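Local atomic coordinates of NmrA family protein (Shigella flexneri 2a, PDB entry 3QVO), a protein that is of unknown function but, as a Rossmann-fold member of the NmrA family, probably binds NAD(P). Residues A[26-31]-A[37-42]; A[166-171]-A[205-210]. One frame throughout, in Å; residues are numbered along the deposited sequence.

Contact 1 of 2, residues A[26-31]-A[37-42]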
loop_
_atom_site.group_PDB
_atom_site.type_symbol
_atom_site.label_atom_id
_atom_site.label_comp_id
_atom_site.label_asym_id
_atom_site.label_seq_id
_atom_site.Cartn_x
_atom_site.Cartn_y
_atom_site.Cartn_z
ATOM N N VAL A 26 2.625 10.617 -7.231
ATOM C CA VAL A 26 2.402 9.464 -6.408
ATOM C C VAL A 26 3.707 9.071 -5.722
ATOM O O VAL A 26 4.741 8.952 -6.397
ATOM C CB VAL A 26 1.901 8.305 -7.248
ATOM C CG1 VAL A 26 1.769 7.090 -6.417
ATOM C CG2 VAL A 26 0.577 8.661 -7.880
ATOM N N LEU A 27 3.676 8.935 -4.385
ATOM C CA LEU A 27 4.845 8.488 -3.624
ATOM C C LEU A 27 4.652 7.047 -3.208
ATOM O O LEU A 27 3.654 6.728 -2.570
ATOM C CB LEU A 27 5.039 9.367 -2.400
ATOM C CG LEU A 27 6.126 8.994 -1.411
ATOM C CD1 LEU A 27 7.527 9.009 -2.040
ATOM C CD2 LEU A 27 5.983 9.882 -0.203
ATOM N N ILE A 28 5.583 6.180 -3.602
ATOM C CA ILE A 28 5.510 4.781 -3.298
ATOM C C ILE A 28 6.544 4.521 -2.211
ATOM O O ILE A 28 7.763 4.592 -2.463
ATOM C CB ILE A 28 5.759 3.931 -4.566
ATOM C CG1 ILE A 28 4.666 4.257 -5.605
ATOM C CG2 ILE A 28 5.754 2.440 -4.230
ATOM C CD1 ILE A 28 4.733 3.517 -6.873
ATOM N N LEU A 29 6.060 4.253 -0.988
ATOM C CA LEU A 29 6.942 3.930 0.130
ATOM C C LEU A 29 7.150 2.447 0.201
ATOM O O LEU A 29 6.200 1.722 0.158
ATOM C CB LEU A 29 6.301 4.386 1.422
ATOM C CG LEU A 29 6.072 5.881 1.474
ATOM C CD1 LEU A 29 5.228 6.136 2.718
ATOM C CD2 LEU A 29 7.445 6.599 1.464
ATOM N N GLY A 30 8.380 1.979 0.301
ATOM C CA GLY A 30 8.645 0.521 0.223
ATOM C C GLY A 30 8.653 0.051 -1.225
ATOM O O GLY A 30 8.108 -1.003 -1.581
ATOM N N ALA A 31 9.278 0.840 -2.085
ATOM C CA ALA A 31 9.109 0.651 -3.535
ATOM C C ALA A 31 9.827 -0.592 -4.033
ATOM O O ALA A 31 9.581 -1.019 -5.127
ATOM C CB ALA A 31 9.565 1.882 -4.313
ATOM N N ARG A 37 6.160 -3.555 -7.257
ATOM C CA ARG A 37 6.780 -3.704 -8.572
ATOM C C ARG A 37 5.771 -3.752 -9.701
ATOM O O ARG A 37 6.035 -3.255 -10.803
ATOM C CB ARG A 37 7.670 -4.954 -8.649
ATOM N N HIS A 38 4.615 -4.340 -9.415
ATOM C CA HIS A 38 3.532 -4.414 -10.370
ATOM C C HIS A 38 2.898 -3.023 -10.488
ATOM O O HIS A 38 2.551 -2.596 -11.569
ATOM C CB HIS A 38 2.458 -5.420 -9.933
ATOM C CG HIS A 38 2.917 -6.843 -9.855
ATOM N ND1 HIS A 38 3.133 -7.621 -10.967
ATOM C CD2 HIS A 38 3.104 -7.661 -8.793
ATOM C CE1 HIS A 38 3.488 -8.839 -10.596
ATOM N NE2 HIS A 38 3.469 -8.892 -9.277
ATOM N N VAL A 39 2.735 -2.328 -9.384
ATOM C CA VAL A 39 2.134 -1.006 -9.419
ATOM C C VAL A 39 3.018 -0.079 -10.231
ATOM O O VAL A 39 2.540 0.631 -11.133
ATOM C CB VAL A 39 1.987 -0.393 -8.022
ATOM C CG1 VAL A 39 1.520 1.008 -8.120
ATOM C CG2 VAL A 39 1.058 -1.201 -7.192
ATOM N N ILE A 40 4.312 -0.132 -9.942
ATOM C CA ILE A 40 5.279 0.727 -10.628
ATOM C C ILE A 40 5.184 0.511 -12.136
ATOM O O ILE A 40 5.187 1.460 -12.909
ATOM C CB ILE A 40 6.699 0.415 -10.140
ATOM C CG1 ILE A 40 6.872 0.951 -8.742
ATOM C CG2 ILE A 40 7.769 0.958 -11.068
ATOM C CD1 ILE A 40 8.054 0.336 -7.996
ATOM N N ASN A 41 5.101 -0.752 -12.536
ATOM C CA ASN A 41 4.958 -1.160 -13.919
ATOM C C ASN A 41 3.679 -0.697 -14.604
ATOM O O ASN A 41 3.676 -0.338 -15.787
ATOM C CB ASN A 41 4.910 -2.666 -13.951
ATOM C CG ASN A 41 6.142 -3.287 -14.527
ATOM O OD1 ASN A 41 7.093 -3.599 -13.774
ATOM N ND2 ASN A 41 6.114 -3.565 -15.872
ATOM N N GLN A 42 2.566 -0.785 -13.904
ATOM C CA GLN A 42 1.341 -0.253 -14.450
ATOM C C GLN A 42 1.383 1.261 -14.508
ATOM O O GLN A 42 0.754 1.855 -15.377
ATOM C CB GLN A 42 0.171 -0.657 -13.610
ATOM C CG GLN A 42 0.013 -2.159 -13.505
ATOM C CD GLN A 42 -1.360 -2.499 -13.007
ATOM O OE1 GLN A 42 -2.364 -2.254 -13.724
ATOM N NE2 GLN A 42 -1.439 -3.048 -11.792
#

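Contact 2 of 2, residues A[166-171]-A[205-210]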
loop_
_atom_site.group_PDB
_atom_site.type_symbol
_atom_site.label_atom_id
_atom_site.label_comp_id
_atom_site.label_asym_id
_atom_site.label_seq_id
_atom_site.Cartn_x
_atom_site.Cartn_y
_atom_site.Cartn_z
ATOM N N THR A 166 -7.426 4.720 2.413
ATOM C CA THR A 166 -7.963 3.422 2.111
ATOM C C THR A 166 -6.958 2.424 2.690
ATOM O O THR A 166 -5.774 2.471 2.355
ATOM C CB THR A 166 -8.073 3.196 0.629
ATOM O OG1 THR A 166 -8.810 4.273 -0.003
ATOM C CG2 THR A 166 -8.707 1.823 0.351
ATOM N N ILE A 167 -7.418 1.554 3.583
ATOM C CA ILE A 167 -6.578 0.493 4.139
ATOM C C ILE A 167 -6.948 -0.744 3.359
ATOM O O ILE A 167 -8.124 -1.020 3.146
ATOM C CB ILE A 167 -6.832 0.267 5.679
ATOM C CG1 ILE A 167 -6.319 1.468 6.469
ATOM C CG2 ILE A 167 -6.155 -0.981 6.163
ATOM C CD1 ILE A 167 -6.969 1.698 7.847
ATOM N N LEU A 168 -5.937 -1.478 2.925
ATOM C CA LEU A 168 -6.129 -2.625 2.093
ATOM C C LEU A 168 -5.546 -3.785 2.831
ATOM O O LEU A 168 -4.376 -3.728 3.258
ATOM C CB LEU A 168 -5.422 -2.486 0.739
ATOM C CG LEU A 168 -5.862 -1.405 -0.238
ATOM C CD1 LEU A 168 -5.105 -1.564 -1.571
ATOM C CD2 LEU A 168 -7.369 -1.480 -0.452
ATOM N N ARG A 169 -6.362 -4.832 2.941
ATOM C CA ARG A 169 -6.068 -6.023 3.738
ATOM C C ARG A 169 -6.167 -7.257 2.896
ATOM O O ARG A 169 -7.251 -7.774 2.724
ATOM C CB ARG A 169 -7.077 -6.155 4.891
ATOM C CG ARG A 169 -6.709 -5.315 6.063
ATOM C CD ARG A 169 -7.797 -5.191 7.075
ATOM N NE ARG A 169 -9.149 -5.001 6.559
ATOM C CZ ARG A 169 -10.072 -5.942 6.446
ATOM N NH1 ARG A 169 -9.795 -7.198 6.758
ATOM N NH2 ARG A 169 -11.287 -5.631 6.005
ATOM N N PRO A 170 -5.039 -7.710 2.338
ATOM C CA PRO A 170 -5.022 -8.864 1.457
ATOM C C PRO A 170 -4.854 -10.197 2.132
ATOM O O PRO A 170 -4.085 -10.320 3.098
ATOM C CB PRO A 170 -3.807 -8.619 0.558
ATOM C CG PRO A 170 -2.964 -7.664 1.304
ATOM C CD PRO A 170 -3.864 -6.852 2.149
ATOM N N ALA A 171 -5.546 -11.178 1.551
ATOM C CA ALA A 171 -5.451 -12.550 1.901
ATOM C C ALA A 171 -4.048 -12.990 1.564
ATOM O O ALA A 171 -3.217 -12.168 1.174
ATOM C CB ALA A 171 -6.506 -13.360 1.147
ATOM N N THR A 205 -3.759 0.534 -8.387
ATOM C CA THR A 205 -3.701 1.340 -9.586
ATOM C C THR A 205 -5.041 1.970 -9.943
ATOM O O THR A 205 -5.091 3.144 -10.327
ATOM C CB THR A 205 -3.134 0.522 -10.754
ATOM O OG1 THR A 205 -1.760 0.202 -10.465
ATOM C CG2 THR A 205 -3.142 1.326 -12.034
ATOM N N ASP A 206 -6.133 1.211 -9.814
ATOM C CA ASP A 206 -7.456 1.791 -10.024
ATOM C C ASP A 206 -7.741 2.943 -9.052
ATOM O O ASP A 206 -8.344 3.931 -9.452
ATOM C CB ASP A 206 -8.549 0.739 -9.957
ATOM C CG ASP A 206 -8.541 -0.206 -11.181
ATOM O OD1 ASP A 206 -7.693 -0.039 -12.113
ATOM O OD2 ASP A 206 -9.390 -1.130 -11.203
ATOM N N ILE A 207 -7.246 2.857 -7.816
ATOM C CA ILE A 207 -7.506 3.904 -6.827
ATOM C C ILE A 207 -6.630 5.120 -7.160
ATOM O O ILE A 207 -7.064 6.257 -7.118
ATOM C CB ILE A 207 -7.239 3.430 -5.398
ATOM C CG1 ILE A 207 -8.139 2.261 -5.007
ATOM C CG2 ILE A 207 -7.439 4.582 -4.376
ATOM C CD1 ILE A 207 -7.882 1.721 -3.553
ATOM N N ILE A 208 -5.386 4.866 -7.519
ATOM C CA ILE A 208 -4.505 5.929 -7.933
ATOM C C ILE A 208 -5.105 6.644 -9.145
ATOM O O ILE A 208 -5.105 7.884 -9.235
ATOM C CB ILE A 208 -3.141 5.372 -8.294
ATOM C CG1 ILE A 208 -2.419 4.947 -7.032
ATOM C CG2 ILE A 208 -2.329 6.408 -9.091
ATOM C CD1 ILE A 208 -1.070 4.271 -7.238
ATOM N N ASP A 209 -5.628 5.864 -10.076
ATOM C CA ASP A 209 -6.278 6.459 -11.241
ATOM C C ASP A 209 -7.514 7.272 -10.881
ATOM O O ASP A 209 -7.720 8.321 -11.459
ATOM C CB ASP A 209 -6.662 5.416 -12.307
ATOM C CG ASP A 209 -6.818 6.048 -13.682
ATOM O OD1 ASP A 209 -5.851 6.767 -14.103
ATOM O OD2 ASP A 209 -7.898 5.886 -14.326
ATOM N N LYS A 210 -8.346 6.766 -9.974
ATOM C CA LYS A 210 -9.567 7.449 -9.505
ATOM C C LYS A 210 -9.571 7.455 -7.978
ATOM O O LYS A 210 -10.099 6.551 -7.339
ATOM C CB LYS A 210 -10.793 6.730 -10.033
ATOM C CG LYS A 210 -10.894 6.846 -11.552
ATOM C CD LYS A 210 -12.080 6.111 -12.175
ATOM C CE LYS A 210 -12.178 6.510 -13.645
ATOM N NZ LYS A 210 -13.508 6.177 -14.236
#

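Contact 1 of 2, residues A[26-31]-A[37-42]
The one flat group that meets a partner here is the backbone carbonyl of Ala31, and that partner is a methyl: Ile40 CD1 sits 3.5 Å from Ala31 O. It approaches from beyond the oxygen, with a C=O···CD1 angle near 134°, instead of resting over the face of the peptide. The same methyl reaches Ala31 CB at 4.3 Å, so the end of Ile40 lies against two parts of one residue. Ile40 gets there because CG1 stands beside its own backbone N (chi1 -73°) and the chain then runs on extended, although CB itself does not point straight at the strand. Farther back, on the strand, the CA-CB bond of Ile28 points toward the helix, and its side chain crosses that of Ile40 at a slant; Ile28 CD1 is 3.8 Å from Ile40 CG1 and 4.3 Å from Val39 CG1, packing against two consecutive helical residues. This is the opening strand-turn-helix of a Rossmann beta-alpha-beta unit, in which strand 24-29 passes through a glycine-rich turn into helix 34-43, the turn that in relatives approaches the dinucleotide. Gly30 begins it with a positive phi of 80°. The four touching residues are all buried and the contact is wholly apolar apart from the Ala31 carbonyl. Tyr93 of the adjoining strand 91-95 packs on both Ile28 and Val39, and Pro66 touches Ile40.

Contact 2 of 2, residues A[166-171]-A[205-210]
Ile207 and Thr166 meet methyl to methyl, their side chains reaching toward each other tip to tip, with Ile207 CD1 4.0 Å from Thr166 CG2. A second, looser approach brings Leu168 CD2 to 4.5 Å from the same Ile207 CD1. One helical methyl thus spans two strand residues, two positions apart, that project from the same face of the sheet. The torsion of Thr166 divides its labour: CG2 lies opposite the backbone N (chi1 -53°, measured to OG1) and heads for Ile207 CD1, while OG1 stands beside that N and is engaged in hydrogen bonds with His214 O and Arg119 NH1. The buried hydroxyl is thus satisfied by residues outside both segments, and it is the methyl branch that meets Ile207. In topology this is the C-terminal half of a Rossmann-type sheet: strand 164-174 runs parallel to its neighbours 119-123 and 217-222, and helix 197-209 packs on its face, running roughly antiparallel to it over these segments. The segments come no closer than 9.0 Å between alpha carbons, those of Thr166 and Ile207, a separation that only side chains bridge. Farther out, Ile121 of strand 119-123 packs on both Leu168 and Ile207, and Ile219 of strand 217-222 touches Thr166 and Leu168. Leu203 and Ile204, one turn earlier in the helix, also pack on Leu168.

In the fold
Contacts 1 and 2 follow one another along the chain, and their centres lie about 12 Å apart; both set a helix on the same sheet, and the helices touch: Val39 CG1 comes within 4.3 Å of Ile208 CD1, and Gln42 NE2 packs 3.5 Å from Thr205 OG1. Strand 24-29 joins in directly, with Val26 CG2 3.9 Å from Ile208 CG2. Helix 197-209 thus reaches from the strand of contact 2 to the strand and helix of contact 1. The observed 5-mercapto-2-nitro-benzoic acid binds at Lys83, Gln87 and Cys115, none of which belongs to either contact; by analogy with other Rossmann folds, a dinucleotide would probably approach the glycine-rich turn of contact 1.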